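Local coordinates for putative glucoamylase (Bacteroides uniformis, PDB 4GL3), which is a putative glucoamylase, probably a glycoside hydrolase that acts on glucose-containing glycans, although its substrate is not established, at residues Ala137-Thr142 with Ser402-Gln407; Pro36-Ala41 with Val86-Asp91. All coordinates share one frame; numbering follows the deposited sequence.

Contact 1 of 2, residues Ala137-Thr142 with Ser402-Gln407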
loop_
_atom_site.group_PDB
_atom_site.type_symbol
_atom_site.label_atom_id
_atom_site.label_comp_id
_atom_site.label_asym_id
_atom_site.label_seq_id
_atom_site.Cartn_x
_atom_site.Cartn_y
_atom_site.Cartn_z
ATOM N N ALA A 137 -2.453 1.880 -13.992
ATOM C CA ALA A 137 -2.815 0.986 -15.120
ATOM C C ALA A 137 -3.367 1.767 -16.314
ATOM O O ALA A 137 -3.019 1.485 -17.455
ATOM C CB ALA A 137 -3.795 -0.101 -14.661
ATOM N N HIS A 138 -4.205 2.775 -16.058
ATOM C CA HIS A 138 -4.693 3.678 -17.118
ATOM C C HIS A 138 -3.543 4.302 -17.937
ATOM O O HIS A 138 -3.633 4.438 -19.130
ATOM C CB HIS A 138 -5.585 4.807 -16.522
ATOM C CG HIS A 138 -6.236 5.671 -17.552
ATOM N ND1 HIS A 138 -5.604 6.765 -18.111
ATOM C CD2 HIS A 138 -7.465 5.611 -18.128
ATOM C CE1 HIS A 138 -6.399 7.318 -19.018
ATOM N NE2 HIS A 138 -7.537 6.640 -19.051
ATOM N N GLN A 139 -2.469 4.662 -17.269
ATOM C CA GLN A 139 -1.325 5.284 -17.910
ATOM C C GLN A 139 -0.379 4.282 -18.533
ATOM O O GLN A 139 0.485 4.680 -19.318
ATOM C CB GLN A 139 -0.563 6.166 -16.898
ATOM C CG GLN A 139 -1.439 7.286 -16.346
ATOM C CD GLN A 139 -1.933 8.242 -17.424
ATOM O OE1 GLN A 139 -3.094 8.175 -17.860
ATOM N NE2 GLN A 139 -1.034 9.103 -17.907
ATOM N N TYR A 140 -0.524 2.994 -18.213
ATOM C CA TYR A 140 0.371 1.953 -18.785
ATOM C C TYR A 140 -0.215 1.274 -20.025
ATOM O O TYR A 140 0.483 1.071 -21.017
ATOM C CB TYR A 140 0.622 0.858 -17.743
ATOM C CG TYR A 140 1.540 -0.255 -18.237
ATOM C CD1 TYR A 140 2.921 -0.051 -18.359
ATOM C CD2 TYR A 140 1.035 -1.504 -18.569
ATOM C CE1 TYR A 140 3.765 -1.064 -18.790
ATOM C CE2 TYR A 140 1.868 -2.516 -19.017
ATOM C CZ TYR A 140 3.230 -2.286 -19.112
ATOM O OH TYR A 140 4.019 -3.266 -19.558
ATOM N N PHE A 141 -1.494 0.887 -19.956
ATOM C CA PHE A 141 -2.176 0.173 -21.071
ATOM C C PHE A 141 -2.683 1.104 -22.168
ATOM O O PHE A 141 -3.897 1.269 -22.341
ATOM C CB PHE A 141 -3.318 -0.695 -20.533
ATOM C CG PHE A 141 -2.842 -1.818 -19.671
ATOM C CD1 PHE A 141 -2.285 -2.941 -20.235
ATOM C CD2 PHE A 141 -2.892 -1.722 -18.314
ATOM C CE1 PHE A 141 -1.795 -3.961 -19.449
ATOM C CE2 PHE A 141 -2.440 -2.742 -17.508
ATOM C CZ PHE A 141 -1.907 -3.879 -18.091
ATOM N N THR A 142 -1.733 1.661 -22.922
ATOM C CA THR A 142 -1.974 2.752 -23.861
ATOM C C THR A 142 -2.085 2.303 -25.311
ATOM O O THR A 142 -2.219 3.135 -26.184
ATOM C CB THR A 142 -0.825 3.790 -23.775
ATOM O OG1 THR A 142 0.392 3.125 -24.055
ATOM C CG2 THR A 142 -0.692 4.370 -22.396
ATOM N N SER A 402 2.325 10.568 -13.917
ATOM C CA SER A 402 1.995 11.075 -15.239
ATOM C C SER A 402 0.514 11.374 -15.422
ATOM O O SER A 402 0.151 11.956 -16.427
ATOM C CB SER A 402 2.436 10.104 -16.370
ATOM O OG SER A 402 1.490 9.023 -16.480
ATOM N N HIS A 403 -0.360 10.924 -14.534
ATOM C CA HIS A 403 -1.789 11.116 -14.761
ATOM C C HIS A 403 -2.183 12.608 -14.602
ATOM O O HIS A 403 -1.917 13.204 -13.575
ATOM C CB HIS A 403 -2.606 10.269 -13.796
ATOM C CG HIS A 403 -4.041 10.129 -14.203
ATOM N ND1 HIS A 403 -4.962 11.151 -14.066
ATOM C CD2 HIS A 403 -4.712 9.088 -14.754
ATOM C CE1 HIS A 403 -6.137 10.740 -14.513
ATOM N NE2 HIS A 403 -6.013 9.493 -14.934
ATOM N N PRO A 404 -2.806 13.201 -15.617
ATOM C CA PRO A 404 -3.066 14.630 -15.544
ATOM C C PRO A 404 -3.991 15.093 -14.403
ATOM O O PRO A 404 -3.890 16.241 -13.985
ATOM C CB PRO A 404 -3.708 14.946 -16.898
ATOM C CG PRO A 404 -4.304 13.661 -17.346
ATOM C CD PRO A 404 -3.280 12.637 -16.892
ATOM N N ASP A 405 -4.893 14.249 -13.929
ATOM C CA ASP A 405 -5.721 14.638 -12.791
ATOM C C ASP A 405 -4.872 14.625 -11.478
ATOM O O ASP A 405 -5.047 15.501 -10.614
ATOM C CB ASP A 405 -6.950 13.744 -12.646
ATOM C CG ASP A 405 -8.005 13.969 -13.718
ATOM O OD1 ASP A 405 -8.116 15.071 -14.261
ATOM O OD2 ASP A 405 -8.741 13.010 -13.995
ATOM N N VAL A 406 -3.953 13.663 -11.351
ATOM C CA VAL A 406 -3.053 13.567 -10.181
ATOM C C VAL A 406 -2.201 14.854 -10.148
ATOM O O VAL A 406 -2.105 15.532 -9.119
ATOM C CB VAL A 406 -2.185 12.298 -10.192
ATOM C CG1 VAL A 406 -1.094 12.357 -9.125
ATOM C CG2 VAL A 406 -3.032 11.032 -10.023
ATOM N N GLN A 407 -1.642 15.248 -11.281
ATOM C CA GLN A 407 -0.883 16.485 -11.323
ATOM C C GLN A 407 -1.724 17.704 -10.944
ATOM O O GLN A 407 -1.236 18.572 -10.252
ATOM C CB GLN A 407 -0.208 16.703 -12.680
ATOM C CG GLN A 407 0.788 15.589 -12.996
ATOM C CD GLN A 407 1.676 15.858 -14.199
ATOM O OE1 GLN A 407 1.650 16.945 -14.772
ATOM N NE2 GLN A 407 2.508 14.872 -14.549
#
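The side-chain amide of Q139 uses both of its ends, one across the contact and one within its own helix: NE2 donates to S402 OG (2.9 Å, nearly straight at 168°), while OE1 accepts from H138 ND1 (2.9 Å). The donor H138 ND1 lies in the carbonyl plane of Q139, and OE1 lies in the plane of the imidazole, so the two bonds fix the rotation of the amide. The bend at chi2 (-61°) swings the amide toward S402 and H403; Q139 CG, set by chi1, lies 3.4 Å from S402 OG. S402 OG is also hydrogen-bonded to L399 O in helix 395-401. H403 crosses Q139 at about a right angle, its CD2 3.6 Å from Q139 OE1. The H138 and H403 rings meet obliquely, with their planes 58° apart. H403 is the N-cap of helix 404-412: its ND1 accepts from D405 N at 3.1 Å, and its ring also meets W159 of helix 146-161 edge-to-face. The contact thus joins the C-terminal end of helix 124-140 to the start of helix 404-412 at the protein surface. An alanine at Q139 would probably leave H138 ND1 and S402 OG without this mate and set the H138 ring freer to turn. Because ND1 of H138 is the donor and ND1 of H403 the acceptor, the two imidazoles probably differ in where they carry their protons.

Contact 2 of 2, residues Pro36-Ala41 with Val86-Asp91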
loop_
_atom_site.group_PDB
_atom_site.type_symbol
_atom_site.label_atom_id
_atom_site.label_comp_id
_atom_site.label_asym_id
_atom_site.label_seq_id
_atom_site.Cartn_x
_atom_site.Cartn_y
_atom_site.Cartn_z
ATOM N N PRO A 36 -10.109 -16.831 -9.435
ATOM C CA PRO A 36 -10.179 -16.997 -10.890
ATOM C C PRO A 36 -11.307 -16.211 -11.574
ATOM O O PRO A 36 -11.189 -15.885 -12.745
ATOM C CB PRO A 36 -10.402 -18.524 -11.083
ATOM C CG PRO A 36 -10.053 -19.152 -9.778
ATOM C CD PRO A 36 -10.324 -18.102 -8.718
ATOM N N GLU A 37 -12.397 -15.938 -10.870
ATOM C CA GLU A 37 -13.578 -15.329 -11.482
ATOM C C GLU A 37 -13.318 -13.852 -11.675
ATOM O O GLU A 37 -13.826 -13.264 -12.605
ATOM C CB GLU A 37 -14.855 -15.541 -10.606
ATOM C CG GLU A 37 -15.212 -17.018 -10.297
ATOM C CD GLU A 37 -14.331 -17.729 -9.220
ATOM O OE1 GLU A 37 -13.400 -17.114 -8.610
ATOM O OE2 GLU A 37 -14.597 -18.927 -8.956
ATOM N N SER A 38 -12.511 -13.249 -10.803
ATOM C CA SER A 38 -12.385 -11.801 -10.771
ATOM C C SER A 38 -10.986 -11.251 -10.987
ATOM O O SER A 38 -10.869 -10.085 -11.346
ATOM C CB SER A 38 -12.884 -11.280 -9.422
ATOM O OG SER A 38 -12.148 -11.830 -8.323
ATOM N N GLY A 39 -9.942 -12.051 -10.699
ATOM C CA GLY A 39 -8.551 -11.569 -10.649
ATOM C C GLY A 39 -8.155 -10.842 -9.372
ATOM O O GLY A 39 -6.999 -10.402 -9.213
ATOM N N LEU A 40 -9.091 -10.708 -8.448
ATOM C CA LEU A 40 -8.821 -10.023 -7.195
ATOM C C LEU A 40 -7.992 -10.893 -6.243
ATOM O O LEU A 40 -7.949 -12.138 -6.352
ATOM C CB LEU A 40 -10.132 -9.567 -6.509
ATOM C CG LEU A 40 -11.057 -8.591 -7.241
ATOM C CD1 LEU A 40 -12.366 -8.343 -6.459
ATOM C CD2 LEU A 40 -10.301 -7.278 -7.543
ATOM N N ALA A 41 -7.304 -10.206 -5.338
ATOM C CA ALA A 41 -6.399 -10.826 -4.377
ATOM C C ALA A 41 -7.139 -11.261 -3.126
ATOM O O ALA A 41 -8.042 -10.561 -2.625
ATOM C CB ALA A 41 -5.283 -9.834 -4.009
ATOM N N VAL A 86 -11.073 -5.097 -14.037
ATOM C CA VAL A 86 -11.832 -3.846 -14.114
ATOM C C VAL A 86 -13.267 -4.077 -14.574
ATOM O O VAL A 86 -14.201 -3.361 -14.134
ATOM C CB VAL A 86 -11.102 -2.738 -14.944
ATOM C CG1 VAL A 86 -9.732 -2.515 -14.367
ATOM C CG2 VAL A 86 -11.017 -3.054 -16.425
ATOM N N ARG A 87 -13.487 -5.111 -15.381
ATOM C CA ARG A 87 -14.864 -5.497 -15.664
ATOM C C ARG A 87 -15.615 -5.953 -14.398
ATOM O O ARG A 87 -16.771 -5.612 -14.216
ATOM C CB ARG A 87 -14.962 -6.587 -16.741
ATOM C CG ARG A 87 -14.930 -6.106 -18.162
ATOM C CD ARG A 87 -14.906 -7.257 -19.162
ATOM N NE ARG A 87 -15.131 -6.766 -20.525
ATOM C CZ ARG A 87 -14.786 -7.405 -21.656
ATOM N NH1 ARG A 87 -14.152 -8.581 -21.621
ATOM N NH2 ARG A 87 -15.050 -6.848 -22.851
ATOM N N PHE A 88 -14.972 -6.767 -13.570
ATOM C CA PHE A 88 -15.582 -7.217 -12.330
ATOM C C PHE A 88 -15.892 -6.058 -11.365
ATOM O O PHE A 88 -16.972 -6.010 -10.755
ATOM C CB PHE A 88 -14.668 -8.219 -11.646
ATOM C CG PHE A 88 -15.325 -8.979 -10.522
ATOM C CD1 PHE A 88 -16.019 -10.171 -10.772
ATOM C CD2 PHE A 88 -15.199 -8.543 -9.223
ATOM C CE1 PHE A 88 -16.584 -10.875 -9.728
ATOM C CE2 PHE A 88 -15.767 -9.253 -8.178
ATOM C CZ PHE A 88 -16.447 -10.411 -8.429
ATOM N N LEU A 89 -14.950 -5.142 -11.202
ATOM C CA LEU A 89 -15.123 -4.038 -10.297
ATOM C C LEU A 89 -16.220 -3.053 -10.771
ATOM O O LEU A 89 -16.843 -2.384 -9.942
ATOM C CB LEU A 89 -13.823 -3.268 -10.076
ATOM C CG LEU A 89 -12.677 -3.957 -9.375
ATOM C CD1 LEU A 89 -11.392 -3.167 -9.547
ATOM C CD2 LEU A 89 -13.047 -4.162 -7.902
ATOM N N SER A 90 -16.419 -2.941 -12.090
ATOM C CA SER A 90 -17.371 -2.010 -12.614
ATOM C C SER A 90 -18.767 -2.648 -12.807
ATOM O O SER A 90 -19.700 -1.953 -13.128
ATOM C CB SER A 90 -16.877 -1.407 -13.977
ATOM O OG SER A 90 -16.647 -2.428 -14.931
ATOM N N ASP A 91 -18.889 -3.965 -12.688
ATOM C CA ASP A 91 -20.145 -4.650 -12.953
ATOM C C ASP A 91 -21.217 -4.119 -11.982
ATOM O O ASP A 91 -20.932 -3.932 -10.823
ATOM C CB ASP A 91 -19.960 -6.151 -12.735
ATOM C CG ASP A 91 -21.115 -6.961 -13.271
ATOM O OD1 ASP A 91 -22.278 -6.824 -12.863
ATOM O OD2 ASP A 91 -20.840 -7.753 -14.129
#
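S38 CB sits over the face of the F88 ring in a CH-pi contact, and the S38 hydroxyl closes an ST turn in the loop 36-41, which packs on the C-terminal end of helix 75-90. In the CH-pi contact CB stands 3.4 Å from the ring centroid, only 6° off the ring normal, and is almost equally far from all six ring carbons. F88 offers this face because its CG is anti to the backbone N (chi1 -167°), which carries the ring out from the helix toward the loop. The apolar contacts come from L40, whose two methyls divide between neighbouring helix residues. CD1 touches F88 CE2 at 3.9 Å, the two side chains crossing at about a right angle, and CD2 meets L89 CD2 tip to tip at 4.2 Å. L40 and L89 also reach helix 54-69, on S57 and I54 respectively, which places this apolar patch between the loop and two helices. No hydrogen bond crosses the contact; the S38 hydroxyl is satisfied within its loop and beyond it. S38 OG accepts from L40 N at 3.3 Å in the ST turn and is also hydrogen-bonded to G107 O, so this buried hydroxyl has two partners. On the helix, V86 O takes two donors, S90 N at 3.0 Å and S90 OG at 2.7 Å.

Overall arrangement
The two contacts follow one another along the chain, contact 2 closing before contact 1 opens. Their centres are 21 Å apart, and their nearest atoms about 6 Å apart without touching. Helices link them: A137 and F141 of contact 1 rest on M82 of helix 75-90, the helix that ends in contact 2, while V86 and L89 of contact 2 reach back to L134 and M130 of helix 124-140, which ends in contact 1. Helix 146-161 touches both segments 137-142 and 86-91. The F88 side chain is about 14 Å from a bound PEG molecule. No catalytic residue is identified in either contact; contact 1 is mainly polar and contact 2 mainly apolar, and both join parts of the helical fold.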